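Local coordinates for FAA hydrolase family protein (PDB 6J5Y), which probably hydrolyses fumarylpyruvate to fumarate and pyruvate at a manganese-bound active site, as a member of the FAH superfamily, at residues Met40-Pro44 with Glu45-Pro49; Asp174-Ile177 with Trp178-Glu182. All blocks are in the same frame, centred on the assembly; numbering follows the deposited sequence.

Contact 1 of 2, residues Met40-Pro44 with Glu45-Pro49; sequences MGFDP and EREPP
Asp43 sits at the head of a tight surface turn, where its side chain meets Glu45 and Arg46 and its carbonyl accepts from Arg46 and Glu47. With CG anti to the backbone N (chi1 -179°), its carboxylate swings forward over the turn, where OD1 accepts from Glu45 N at 2.9 Å. The donor stands above the carboxylate plane, and OD1 also lies against Glu45 CB. The other oxygen, OD2, rests on the aliphatic start of Arg46, 3.6 Å from CG. Beyond it the arginine chain bends away, leaving its guanidinium turned 58° from the carboxylate. OD2 lies well out of the guanidinium plane and no N-H points at it, so OD2 and Arg46 NE, 4.5 Å apart, share at most a loose attraction. The Asp43 carbonyl is gripped twice: Arg46 N bonds to O at 3.1 Å from above the carbonyl plane, and Glu47 N adds a weak bond at the same length. The extended Glu47 chain reaches toward Phe42, its OE1 4.2 Å from Phe42 CD1, near the ring plane. Phe42 also forms a cation-pi contact with Arg31, which lines the pyruvate pocket, while Gly41 ends helix 34-39 in a Schellman motif. The side-chain bond to Glu45 N and the carbonyl bonds to Arg46 and Glu47 N together make an Asx motif, an Asx turn superposed on a beta turn with Pro44 at its second position.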
ATOM      1  N   MET A  40      13.994   9.326   6.792  1.00 30.20           N
ATOM      2  CA  MET A  40      13.248   9.192   8.074  1.00 30.65           C
ATOM      3  C   MET A  40      14.228   9.079   9.246  1.00 30.06           C
ATOM      4  O   MET A  40      13.747   9.011  10.373  1.00 29.16           O
ATOM      5  CB  MET A  40      12.301   7.992   8.029  1.00 28.41           C
ATOM      6  CG  MET A  40      11.260   8.139   6.929  1.00 31.20           C
ATOM      7  SD  MET A  40      10.123   9.542   7.201  1.00 31.85           S
ATOM      8  CE  MET A  40      10.172  10.392   5.627  1.00 39.34           C
ATOM      9  N   GLY A  41      15.537   9.073   8.967  1.00 33.09           N
ATOM     10  CA  GLY A  41      16.621   9.094   9.969  1.00 33.53           C
ATOM     11  C   GLY A  41      17.086   7.702  10.348  1.00 34.13           C
ATOM     12  O   GLY A  41      17.734   7.576  11.399  1.00 36.20           O
ATOM     13  N   PHE A  42      16.814   6.691   9.523  1.00 31.17           N
ATOM     14  CA  PHE A  42      17.171   5.273   9.807  1.00 33.66           C
ATOM     15  C   PHE A  42      18.282   4.811   8.863  1.00 34.79           C
ATOM     16  O   PHE A  42      18.528   5.468   7.816  1.00 37.82           O
ATOM     17  CB  PHE A  42      15.907   4.415   9.793  1.00 32.07           C
ATOM     18  CG  PHE A  42      14.945   4.834  10.877  1.00 32.62           C
ATOM     19  CD1 PHE A  42      15.148   4.442  12.189  1.00 32.75           C
ATOM     20  CD2 PHE A  42      13.874   5.676  10.601  1.00 32.74           C
ATOM     21  CE1 PHE A  42      14.274   4.842  13.191  1.00 32.53           C
ATOM     22  CE2 PHE A  42      13.007   6.087  11.601  1.00 33.66           C
ATOM     23  CZ  PHE A  42      13.203   5.662  12.897  1.00 34.37           C
ATOM     24  N   ASP A  43      18.962   3.728   9.248  1.00 32.32           N
ATOM     25  CA  ASP A  43      20.116   3.156   8.511  1.00 34.31           C
ATOM     26  C   ASP A  43      19.672   1.853   7.861  1.00 32.67           C
ATOM     27  O   ASP A  43      19.595   0.813   8.517  1.00 36.27           O
ATOM     28  CB  ASP A  43      21.328   2.946   9.426  1.00 35.18           C
ATOM     29  CG  ASP A  43      22.536   2.374   8.704  1.00 38.80           C
ATOM     30  OD1 ASP A  43      22.401   2.004   7.516  1.00 39.43           O
ATOM     31  OD2 ASP A  43      23.611   2.287   9.341  1.00 45.27           O
ATOM     32  N   PRO A  44      19.427   1.852   6.537  1.00 32.12           N
ATOM     33  CA  PRO A  44      18.838   0.684   5.881  1.00 31.50           C
ATOM     34  C   PRO A  44      19.843  -0.467   5.739  1.00 33.40           C
ATOM     35  O   PRO A  44      19.451  -1.544   5.335  1.00 32.41           O
ATOM     36  CB  PRO A  44      18.400   1.242   4.517  1.00 32.65           C
ATOM     37  CG  PRO A  44      19.392   2.383   4.248  1.00 30.84           C
ATOM     38  CD  PRO A  44      19.676   2.971   5.614  1.00 30.24           C
ATOM     39  N   GLU A  45      21.098  -0.186   6.070  1.00 35.54           N
ATOM     40  CA  GLU A  45      22.127  -1.239   5.971  1.00 40.96           C
ATOM     41  C   GLU A  45      22.210  -2.028   7.283  1.00 38.47           C
ATOM     42  O   GLU A  45      22.660  -3.160   7.244  1.00 44.64           O
ATOM     43  CB  GLU A  45      23.469  -0.618   5.613  1.00 45.96           C
ATOM     44  CG  GLU A  45      23.555  -0.153   4.169  1.00 51.02           C
ATOM     45  CD  GLU A  45      24.983  -0.110   3.665  1.00 54.57           C
ATOM     46  OE1 GLU A  45      25.199   0.241   2.499  1.00 57.21           O
ATOM     47  OE2 GLU A  45      25.869  -0.431   4.463  1.00 57.68           O
ATOM     48  N   ARG A  46      21.744  -1.454   8.383  1.00 34.62           N
ATOM     49  CA  ARG A  46      21.885  -2.114   9.706  1.00 36.42           C
ATOM     50  C   ARG A  46      20.538  -2.499  10.320  1.00 31.95           C
ATOM     51  O   ARG A  46      20.528  -3.166  11.324  1.00 29.93           O
ATOM     52  CB  ARG A  46      22.680  -1.189  10.616  1.00 36.18           C
ATOM     53  CG  ARG A  46      24.149  -1.158  10.245  1.00 40.63           C
ATOM     54  CD  ARG A  46      24.958  -1.544  11.450  1.00 43.88           C
ATOM     55  NE  ARG A  46      26.104  -0.686  11.575  1.00 49.09           N
ATOM     56  CZ  ARG A  46      26.708  -0.404  12.700  1.00 43.04           C
ATOM     57  NH1 ARG A  46      26.276  -0.929  13.830  1.00 45.10           N
ATOM     58  NH2 ARG A  46      27.743   0.399  12.678  1.00 46.44           N
ATOM     59  N   GLU A  47      19.444  -2.083   9.725  1.00 29.67           N
ATOM     60  CA  GLU A  47      18.142  -2.483  10.288  1.00 33.33           C
ATOM     61  C   GLU A  47      17.279  -2.936   9.120  1.00 31.38           C
ATOM     62  O   GLU A  47      17.249  -2.244   8.139  1.00 30.86           O
ATOM     63  CB  GLU A  47      17.534  -1.331  11.075  1.00 36.96           C
ATOM     64  CG  GLU A  47      18.260  -1.048  12.367  1.00 43.55           C
ATOM     65  CD  GLU A  47      17.797   0.165  13.148  1.00 47.22           C
ATOM     66  OE1 GLU A  47      17.937   1.306  12.623  1.00 48.28           O
ATOM     67  OE2 GLU A  47      17.274  -0.042  14.267  1.00 44.60           O
ATOM     68  N   PRO A  48      16.561  -4.057   9.179  1.00 28.59           N
ATOM     69  CA  PRO A  48      15.793  -4.455   8.037  1.00 27.66           C
ATOM     70  C   PRO A  48      14.409  -3.800   7.959  1.00 25.48           C
ATOM     71  O   PRO A  48      14.049  -3.046   8.818  1.00 22.60           O
ATOM     72  CB  PRO A  48      15.584  -5.940   8.329  1.00 28.79           C
ATOM     73  CG  PRO A  48      15.460  -5.998   9.807  1.00 27.39           C
ATOM     74  CD  PRO A  48      16.422  -4.948  10.304  1.00 28.68           C
ATOM     75  N   PRO A  49      13.702  -3.992   6.835  1.00 21.39           N
ATOM     76  CA  PRO A  49      12.279  -3.652   6.782  1.00 21.45           C
ATOM     77  C   PRO A  49      11.433  -4.355   7.858  1.00 21.39           C
ATOM     78  O   PRO A  49      11.935  -5.202   8.553  1.00 23.09           O
ATOM     79  CB  PRO A  49      11.861  -4.110   5.373  1.00 20.30           C
ATOM     80  CG  PRO A  49      13.160  -4.062   4.584  1.00 20.43           C
ATOM     81  CD  PRO A  49      14.203  -4.554   5.576  1.00 21.67           C
TER

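Contact 2 of 2, residues Asp174-Ile177 with Trp178-Glu182; sequences DQLI and WSVAE
The chain leaves a short 3-10 segment at Leu176 and bends through Ile177 and Trp178, bringing the CA atoms of Leu176 and Ser179 to 5.2 Å before helix 180-190 begins. Leu176 leans into this bend: its CB lies 3.6 Å from Trp178 O, and CD1 reaches on towards the first turn of the helix, 4.5 Å from Val180 CG2. Trp178 points out of the bend and the end of Ile177 leads away, the two touching loosely where Ile177 CG2 comes to 4.4 Å from Trp178 CD1. The indole also meets Tyr186 edge-to-face, and Trp178 N donates to Asn32 OD1. Ser179 is the N-cap. Its chi1 of 66° sets OG in front of the helix end, where it accepts an almost straight bond from Glu182 N at 3.2 Å. Glu182 answers: its chain, extended beyond CG, reaches back so that OE1 takes Ser179 N at 2.7 Å and Ser179 OG at 2.8 Å. Both donors approach on the anti side of OE1, but from opposite faces of the carboxylate plane, which should limit its rotation. Ile177 O faces the same oxygen at 3.6 Å, acceptor against acceptor. The result is a capping box with an added hydroxyl bond: side chains supply acceptors for the N-H groups of Ser179 and Glu182, and the two donors on OE1, together with the helix N terminus, would probably stabilise the ionised form of Glu182.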
ATOM      1  N   ASP A 174      12.431  -1.536  -8.452  1.00 32.20           N
ATOM      2  CA  ASP A 174      13.669  -2.358  -8.394  1.00 34.15           C
ATOM      3  C   ASP A 174      14.564  -1.846  -7.257  1.00 30.14           C
ATOM      4  O   ASP A 174      15.529  -2.530  -6.971  1.00 33.78           O
ATOM      5  CB  ASP A 174      14.351  -2.449  -9.763  1.00 36.65           C
ATOM      6  CG  ASP A 174      15.183  -1.240 -10.136  1.00 39.34           C
ATOM      7  OD1 ASP A 174      15.322  -0.346  -9.282  1.00 44.36           O
ATOM      8  OD2 ASP A 174      15.687  -1.202 -11.294  1.00 46.31           O
ATOM      9  N   GLN A 175      14.187  -0.746  -6.593  1.00 30.20           N
ATOM     10  CA  GLN A 175      14.853  -0.160  -5.401  1.00 29.83           C
ATOM     11  C   GLN A 175      14.317  -0.781  -4.096  1.00 29.98           C
ATOM     12  O   GLN A 175      14.791  -0.370  -3.021  1.00 31.69           O
ATOM     13  CB  GLN A 175      14.625   1.358  -5.380  1.00 30.74           C
ATOM     14  CG  GLN A 175      15.283   2.113  -6.523  1.00 32.40           C
ATOM     15  CD  GLN A 175      16.786   2.007  -6.503  1.00 33.32           C
ATOM     16  OE1 GLN A 175      17.400   1.499  -7.434  1.00 38.58           O
ATOM     17  NE2 GLN A 175      17.397   2.477  -5.429  1.00 41.55           N
ATOM     18  N   LEU A 176      13.347  -1.705  -4.155  1.00 28.09           N
ATOM     19  CA  LEU A 176      12.789  -2.371  -2.944  1.00 29.42           C
ATOM     20  C   LEU A 176      13.939  -3.115  -2.264  1.00 28.27           C
ATOM     21  O   LEU A 176      14.670  -3.821  -2.996  1.00 25.08           O
ATOM     22  CB  LEU A 176      11.680  -3.361  -3.330  1.00 29.41           C
ATOM     23  CG  LEU A 176      10.343  -2.766  -3.785  1.00 31.88           C
ATOM     24  CD1 LEU A 176       9.410  -3.874  -4.275  1.00 31.34           C
ATOM     25  CD2 LEU A 176       9.678  -1.987  -2.666  1.00 32.16           C
ATOM     26  N   ILE A 177      14.093  -2.975  -0.945  1.00 25.73           N
ATOM     27  CA  ILE A 177      15.159  -3.688  -0.178  1.00 26.81           C
ATOM     28  C   ILE A 177      14.787  -5.173  -0.158  1.00 26.17           C
ATOM     29  O   ILE A 177      15.609  -6.000  -0.576  1.00 24.70           O
ATOM     30  CB  ILE A 177      15.367  -3.113   1.236  1.00 25.69           C
ATOM     31  CG1 ILE A 177      15.810  -1.642   1.203  1.00 26.10           C
ATOM     32  CG2 ILE A 177      16.353  -3.981   2.002  1.00 25.09           C
ATOM     33  CD1 ILE A 177      15.713  -0.911   2.542  1.00 23.42           C
ATOM     34  N   TRP A 178      13.578  -5.493   0.289  1.00 25.92           N
ATOM     35  CA  TRP A 178      12.939  -6.813   0.058  1.00 25.12           C
ATOM     36  C   TRP A 178      12.022  -6.700  -1.160  1.00 23.77           C
ATOM     37  O   TRP A 178      10.985  -6.066  -1.064  1.00 25.10           O
ATOM     38  CB  TRP A 178      12.193  -7.308   1.301  1.00 24.88           C
ATOM     39  CG  TRP A 178      13.087  -7.663   2.450  1.00 26.02           C
ATOM     40  CD1 TRP A 178      14.431  -7.929   2.434  1.00 26.22           C
ATOM     41  CD2 TRP A 178      12.668  -7.828   3.808  1.00 26.91           C
ATOM     42  NE1 TRP A 178      14.872  -8.243   3.688  1.00 26.97           N
ATOM     43  CE2 TRP A 178      13.820  -8.169   4.558  1.00 28.48           C
ATOM     44  CE3 TRP A 178      11.437  -7.708   4.460  1.00 26.00           C
ATOM     45  CZ2 TRP A 178      13.764  -8.410   5.929  1.00 28.28           C
ATOM     46  CZ3 TRP A 178      11.386  -7.951   5.813  1.00 26.78           C
ATOM     47  CH2 TRP A 178      12.538  -8.273   6.534  1.00 27.88           C
ATOM     48  N   SER A 179      12.428  -7.294  -2.276  1.00 23.79           N
ATOM     49  CA  SER A 179      11.620  -7.435  -3.514  1.00 23.49           C
ATOM     50  C   SER A 179      10.247  -8.025  -3.170  1.00 22.24           C
ATOM     51  O   SER A 179      10.078  -8.564  -2.060  1.00 22.15           O
ATOM     52  CB  SER A 179      12.354  -8.326  -4.491  1.00 22.86           C
ATOM     53  OG  SER A 179      12.441  -9.661  -3.980  1.00 21.80           O
ATOM     54  N   VAL A 180       9.315  -8.016  -4.118  1.00 20.98           N
ATOM     55  CA  VAL A 180       7.996  -8.668  -3.944  1.00 19.26           C
ATOM     56  C   VAL A 180       8.227 -10.096  -3.440  1.00 21.77           C
ATOM     57  O   VAL A 180       7.543 -10.515  -2.474  1.00 21.62           O
ATOM     58  CB  VAL A 180       7.167  -8.631  -5.241  1.00 20.64           C
ATOM     59  CG1 VAL A 180       5.949  -9.537  -5.124  1.00 20.34           C
ATOM     60  CG2 VAL A 180       6.749  -7.206  -5.585  1.00 20.04           C
ATOM     61  N   ALA A 181       9.126 -10.836  -4.088  1.00 20.23           N
ATOM     62  CA  ALA A 181       9.397 -12.267  -3.817  1.00 21.61           C
ATOM     63  C   ALA A 181       9.890 -12.453  -2.383  1.00 20.69           C
ATOM     64  O   ALA A 181       9.411 -13.339  -1.707  1.00 20.69           O
ATOM     65  CB  ALA A 181      10.418 -12.796  -4.806  1.00 21.82           C
ATOM     66  N   GLU A 182      10.860 -11.651  -1.969  1.00 23.00           N
ATOM     67  CA  GLU A 182      11.371 -11.629  -0.583  1.00 24.43           C
ATOM     68  C   GLU A 182      10.258 -11.275   0.421  1.00 23.61           C
ATOM     69  O   GLU A 182      10.210 -11.920   1.499  1.00 19.46           O
ATOM     70  CB  GLU A 182      12.498 -10.612  -0.506  1.00 27.39           C
ATOM     71  CG  GLU A 182      13.812 -11.125  -1.051  1.00 29.75           C
ATOM     72  CD  GLU A 182      14.787 -10.007  -1.352  1.00 32.64           C
ATOM     73  OE1 GLU A 182      14.390  -9.067  -2.051  1.00 33.41           O
ATOM     74  OE2 GLU A 182      15.918 -10.066  -0.869  1.00 35.70           O
TER

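Contact 1 comes first along the chain, shaping the loop that leaves helix 34-39 and leads into strand 50-54. Contact 2 follows much later, where the chain passes from strand 166-172 into helix 180-190. The two are in series, neither nested nor crossed, yet their loops pack together in space. Pro48 CB lies 3.9 Å from Trp178 CZ2, Pro49 O approaches the same indole, and Pro44 CB meets Ile177 CD1 at 4.0 Å. Asn32 lies at the join, bonded through its backbone to Ile177 and touched by the Pro49 side chain. The loop between helix 34-39 and strand 50-54 is thereby tied to the segment leading into helix 180-190.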